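Local coordinates for protein phosphodiesterase (PDB 7D7P) that belongs to the cyclic nucleotide phosphodiesterase family, an all-helical protein of the HD clan whose metal site holds a zinc ion beside a magnesium ion, at residues A[156-160]-A[161-165]; A[93-96]-A[97-101]. All blocks are in the same frame, centred on the assembly; numbering follows the deposited sequence.

Contact 1. Residues A[156-160]-A[161-165]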
loop_
_atom_site.group_PDB
_atom_site.type_symbol
_atom_site.label_atom_id
_atom_site.label_comp_id
_atom_site.label_asym_id
_atom_site.label_seq_id
_atom_site.Cartn_x
_atom_site.Cartn_y
_atom_site.Cartn_z
ATOM N N ALA A 156 -24.644 -8.459 -2.961
ATOM C CA ALA A 156 -25.194 -7.269 -3.601
ATOM C C ALA A 156 -26.148 -7.639 -4.729
ATOM O O ALA A 156 -27.159 -6.961 -4.943
ATOM C CB ALA A 156 -24.061 -6.383 -4.122
ATOM N N PHE A 157 -25.849 -8.718 -5.457
ATOM C CA PHE A 157 -26.755 -9.166 -6.510
ATOM C C PHE A 157 -28.108 -9.563 -5.934
ATOM O O PHE A 157 -29.157 -9.198 -6.476
ATOM C CB PHE A 157 -26.145 -10.336 -7.285
ATOM C CG PHE A 157 -27.104 -10.969 -8.254
ATOM C CD1 PHE A 157 -27.244 -10.463 -9.536
ATOM C CD2 PHE A 157 -27.884 -12.050 -7.877
ATOM C CE1 PHE A 157 -28.135 -11.032 -10.424
ATOM C CE2 PHE A 157 -28.776 -12.620 -8.759
ATOM C CZ PHE A 157 -28.903 -12.113 -10.034
ATOM N N HIS A 158 -28.102 -10.330 -4.841
ATOM C CA HIS A 158 -29.359 -10.768 -4.243
ATOM C C HIS A 158 -30.178 -9.583 -3.755
ATOM O O HIS A 158 -31.391 -9.520 -3.985
ATOM C CB HIS A 158 -29.086 -11.744 -3.100
ATOM C CG HIS A 158 -28.716 -13.117 -3.564
ATOM N ND1 HIS A 158 -29.657 -14.052 -3.938
ATOM C CD2 HIS A 158 -27.511 -13.707 -3.734
ATOM C CE1 HIS A 158 -29.047 -15.162 -4.310
ATOM N NE2 HIS A 158 -27.743 -14.978 -4.195
ATOM N N ILE A 159 -29.531 -8.627 -3.085
ATOM C CA ILE A 159 -30.246 -7.463 -2.571
ATOM C C ILE A 159 -30.773 -6.603 -3.715
ATOM O O ILE A 159 -31.932 -6.171 -3.697
ATOM C CB ILE A 159 -29.333 -6.661 -1.624
ATOM C CG1 ILE A 159 -28.929 -7.523 -0.424
ATOM C CG2 ILE A 159 -30.024 -5.387 -1.158
ATOM C CD1 ILE A 159 -27.914 -6.868 0.488
ATOM N N ASN A 160 -29.941 -6.352 -4.731
ATOM C CA ASN A 160 -30.362 -5.494 -5.838
ATOM C C ASN A 160 -31.447 -6.156 -6.679
ATOM O O ASN A 160 -32.368 -5.481 -7.153
ATOM C CB ASN A 160 -29.161 -5.124 -6.711
ATOM C CG ASN A 160 -28.220 -4.148 -6.031
ATOM O OD1 ASN A 160 -28.565 -3.534 -5.023
ATOM N ND2 ASN A 160 -27.020 -3.999 -6.584
ATOM N N SER A 161 -31.358 -7.472 -6.881
ATOM C CA SER A 161 -32.365 -8.183 -7.659
ATOM C C SER A 161 -33.590 -8.561 -6.840
ATOM O O SER A 161 -34.546 -9.102 -7.407
ATOM C CB SER A 161 -31.766 -9.451 -8.278
ATOM O OG SER A 161 -31.563 -10.455 -7.297
ATOM N N ARG A 162 -33.584 -8.289 -5.535
ATOM C CA ARG A 162 -34.669 -8.682 -4.638
ATOM C C ARG A 162 -34.980 -10.169 -4.793
ATOM O O ARG A 162 -36.132 -10.584 -4.943
ATOM C CB ARG A 162 -35.914 -7.822 -4.870
ATOM C CG ARG A 162 -35.892 -6.510 -4.101
ATOM C CD ARG A 162 -36.054 -5.310 -5.019
ATOM N NE ARG A 162 -37.444 -5.109 -5.413
ATOM C CZ ARG A 162 -37.905 -4.004 -5.991
ATOM N NH1 ARG A 162 -37.085 -2.993 -6.244
ATOM N NH2 ARG A 162 -39.187 -3.910 -6.314
ATOM N N SER A 163 -33.921 -10.973 -4.765
ATOM C CA SER A 163 -34.051 -12.408 -4.937
ATOM C C SER A 163 -34.867 -13.009 -3.795
ATOM O O SER A 163 -35.097 -12.386 -2.754
ATOM C CB SER A 163 -32.674 -13.066 -4.995
ATOM O OG SER A 163 -32.073 -13.082 -3.711
ATOM N N GLU A 164 -35.304 -14.252 -4.007
ATOM C CA GLU A 164 -36.045 -14.955 -2.967
ATOM C C GLU A 164 -35.206 -15.109 -1.706
ATOM O O GLU A 164 -35.722 -14.988 -0.588
ATOM C CB GLU A 164 -36.511 -16.318 -3.485
ATOM C CG GLU A 164 -37.246 -17.169 -2.457
ATOM C CD GLU A 164 -38.488 -16.493 -1.906
ATOM O OE1 GLU A 164 -39.133 -15.722 -2.648
ATOM O OE2 GLU A 164 -38.823 -16.741 -0.728
ATOM N N LEU A 165 -33.902 -15.357 -1.862
ATOM C CA LEU A 165 -33.028 -15.446 -0.697
ATOM C C LEU A 165 -32.932 -14.103 0.020
ATOM O O LEU A 165 -32.933 -14.052 1.257
ATOM C CB LEU A 165 -31.643 -15.936 -1.120
ATOM C CG LEU A 165 -30.980 -17.005 -0.252
ATOM C CD1 LEU A 165 -31.976 -18.091 0.143
ATOM C CD2 LEU A 165 -29.792 -17.610 -0.980
#
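The imidazole of His158 meets the hydroxyl of Ser163 where helix 155-161 ends and helix 164-169 begins, in a short hydrogen bond of 2.6 Å between His158 ND1 and Ser163 OG. OG lies in the imidazole plane, at its edge. CG of His158 stands beside its own backbone N (chi1 -76°), which swings the ring over to the next helix. Ser163 is the N-cap of that helix, and its OG also bonds to Ala166 N, so one hydroxyl serves both the ring and the cap.

The turn between the helices is a Schellman motif, with Arg162 at positive phi. Ser163 N reaches back to His158 O at 3.0 Å, in the carbonyl plane, and a weak bond joins Arg162 N to Ile159 O. One residue before His158, Phe157 O is gripped twice by Ser161, whose N and OG each lie 2.8 Å from it and approach from opposite faces of the carbonyl plane. The OG bond depends on a chi1 of 73°, which sets the Ser161 hydroxyl between its backbone N and carbonyl carbon.

Packing follows outward. Phe157 lies against Leu288 and Gln285 of helix 268-291, and Leu165 leans on Val174 and His178 of helix 174-187, its CB 3.9 Å from His158 ND1. Ser161 OG also sits over one face of the Phe157 ring, displaced toward the rim, with CE2 as its nearest ring atom at 3.8 Å.

Contact 2. Residues A[93-96]-A[97-101]; sequences WLQK and VRTQY
Trp93 turns one face of its indole to Val97, one turn further down helix 87-99, near the helix's C-terminal end. Methyl CG2 of Val97 sits over that face, 3.8 Å from the centroid of the five-membered ring and 20° off its normal, a CH-pi contact. The indole is brought under that methyl by a chi1 of 169°, which turns CG away from the backbone N and beside the carbonyl carbon. Trp93 O takes the helical bond from Val97 N at 2.8 Å. Leu94 and Gln95 continue the i to i+4 pattern, their carbonyls accepting from Arg98 N and Thr99 N; the amide oxygen of Gln95, OE1, turns back to Lys92 NZ. Lys96 O takes two donors: Thr99 OG1 at 2.9 Å, the hydroxyl standing above the carbonyl plane, and, weakly, Gln100 N at 3.3 Å. The Lys96 chain bends at chi2 and crosses Thr99 at about a right angle, passing CD 3.7 Å from OG1. Among the neighbouring helices, Trp93 packs on Ile141 and Leu144 of helix 133-145 and on Ile186 of helix 174-187, whereas Val97 leans on Trp109 of helix 109-126.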
loop_
_atom_site.group_PDB
_atom_site.type_symbol
_atom_site.label_atom_id
_atom_site.label_comp_id
_atom_site.label_asym_id
_atom_site.label_seq_id
_atom_site.Cartn_x
_atom_site.Cartn_y
_atom_site.Cartn_z
ATOM N N TRP A 93 -21.933 -37.835 5.276
ATOM C CA TRP A 93 -22.036 -36.386 5.418
ATOM C C TRP A 93 -21.126 -35.670 4.425
ATOM O O TRP A 93 -21.543 -34.704 3.774
ATOM C CB TRP A 93 -21.704 -35.987 6.857
ATOM C CG TRP A 93 -21.531 -34.514 7.074
ATOM C CD1 TRP A 93 -22.519 -33.581 7.200
ATOM C CD2 TRP A 93 -20.291 -33.806 7.208
ATOM N NE1 TRP A 93 -21.972 -32.335 7.398
ATOM C CE2 TRP A 93 -20.607 -32.447 7.406
ATOM C CE3 TRP A 93 -18.947 -34.190 7.176
ATOM C CZ2 TRP A 93 -19.626 -31.469 7.572
ATOM C CZ3 TRP A 93 -17.973 -33.217 7.340
ATOM C CH2 TRP A 93 -18.319 -31.874 7.537
ATOM N N LEU A 94 -19.884 -36.142 4.285
ATOM C CA LEU A 94 -18.965 -35.559 3.309
ATOM C C LEU A 94 -19.553 -35.593 1.905
ATOM O O LEU A 94 -19.479 -34.603 1.167
ATOM C CB LEU A 94 -17.628 -36.299 3.342
ATOM C CG LEU A 94 -16.692 -35.978 4.503
ATOM C CD1 LEU A 94 -15.448 -36.854 4.451
ATOM C CD2 LEU A 94 -16.316 -34.515 4.464
ATOM N N GLN A 95 -20.140 -36.727 1.518
ATOM C CA GLN A 95 -20.762 -36.831 0.201
ATOM C C GLN A 95 -21.912 -35.843 0.051
ATOM O O GLN A 95 -22.024 -35.163 -0.975
ATOM C CB GLN A 95 -21.250 -38.263 -0.026
ATOM C CG GLN A 95 -21.970 -38.475 -1.346
ATOM C CD GLN A 95 -22.456 -39.902 -1.518
ATOM O OE1 GLN A 95 -22.961 -40.517 -0.578
ATOM N NE2 GLN A 95 -22.291 -40.443 -2.720
ATOM N N LYS A 96 -22.776 -35.748 1.066
ATOM C CA LYS A 96 -23.904 -34.826 0.982
ATOM C C LYS A 96 -23.440 -33.374 0.939
ATOM O O LYS A 96 -24.068 -32.547 0.270
ATOM C CB LYS A 96 -24.857 -35.048 2.156
ATOM C CG LYS A 96 -26.129 -34.216 2.087
ATOM C CD LYS A 96 -26.974 -34.578 0.874
ATOM C CE LYS A 96 -28.311 -33.849 0.894
ATOM N NZ LYS A 96 -29.271 -34.410 -0.101
ATOM N N VAL A 97 -22.345 -33.047 1.631
ATOM C CA VAL A 97 -21.786 -31.698 1.547
ATOM C C VAL A 97 -21.365 -31.391 0.114
ATOM O O VAL A 97 -21.669 -30.320 -0.426
ATOM C CB VAL A 97 -20.609 -31.535 2.528
ATOM C CG1 VAL A 97 -19.870 -30.232 2.253
ATOM C CG2 VAL A 97 -21.108 -31.561 3.966
ATOM N N ARG A 98 -20.648 -32.325 -0.524
ATOM C CA ARG A 98 -20.152 -32.075 -1.873
ATOM C C ARG A 98 -21.292 -31.928 -2.875
ATOM O O ARG A 98 -21.223 -31.094 -3.785
ATOM C CB ARG A 98 -19.206 -33.188 -2.317
ATOM C CG ARG A 98 -18.365 -32.787 -3.525
ATOM C CD ARG A 98 -18.369 -33.823 -4.622
ATOM N NE ARG A 98 -17.922 -35.114 -4.128
ATOM C CZ ARG A 98 -18.661 -36.215 -4.159
ATOM N NH1 ARG A 98 -19.886 -36.181 -4.670
ATOM N NH2 ARG A 98 -18.170 -37.346 -3.679
ATOM N N THR A 99 -22.347 -32.737 -2.733
ATOM C CA THR A 99 -23.459 -32.659 -3.674
ATOM C C THR A 99 -24.255 -31.372 -3.522
ATOM O O THR A 99 -25.032 -31.032 -4.420
ATOM C CB THR A 99 -24.396 -33.860 -3.510
ATOM O OG1 THR A 99 -24.904 -33.898 -2.171
ATOM C CG2 THR A 99 -23.663 -35.158 -3.809
ATOM N N GLN A 100 -24.091 -30.655 -2.411
ATOM C CA GLN A 100 -24.772 -29.382 -2.217
ATOM C C GLN A 100 -23.922 -28.188 -2.628
ATOM O O GLN A 100 -24.416 -27.057 -2.603
ATOM C CB GLN A 100 -25.206 -29.228 -0.758
ATOM C CG GLN A 100 -26.297 -30.201 -0.348
ATOM C CD GLN A 100 -27.663 -29.791 -0.854
ATOM O OE1 GLN A 100 -28.445 -30.627 -1.308
ATOM N NE2 GLN A 100 -27.961 -28.499 -0.776
ATOM N N TYR A 101 -22.665 -28.406 -2.990
ATOM C CA TYR A 101 -21.889 -27.379 -3.660
ATOM C C TYR A 101 -22.160 -27.452 -5.156
ATOM O O TYR A 101 -22.453 -28.520 -5.702
ATOM C CB TYR A 101 -20.394 -27.538 -3.372
ATOM C CG TYR A 101 -19.974 -26.894 -2.068
ATOM C CD1 TYR A 101 -20.060 -27.588 -0.870
ATOM C CD2 TYR A 101 -19.513 -25.584 -2.035
ATOM C CE1 TYR A 101 -19.688 -27.000 0.329
ATOM C CE2 TYR A 101 -19.137 -24.986 -0.842
ATOM C CZ TYR A 101 -19.227 -25.699 0.336
ATOM O OH TYR A 101 -18.858 -25.112 1.527
#

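Contact 2 comes first along the chain and contact 1 follows; their centres are 25 Å apart and their nearest atoms about 11 Å, with no touch between them. Helix 174-187 is a neighbour of both: Leu175 and His178 face contact 1, Ile186 and Leu187 face contact 2. In contact 2 the Val97 side chain is about 12 Å from the zinc ion and about 13 Å from the magnesium ion, measured to the nearest atoms. Tyr101, at its end, bonds through OH to the backbone N of Asp147, a residue of the zinc site with His111, His146 and Asp260. Contact 1 is a surface turn, its centre 23 Å from that of the chain, against 17 Å for contact 2.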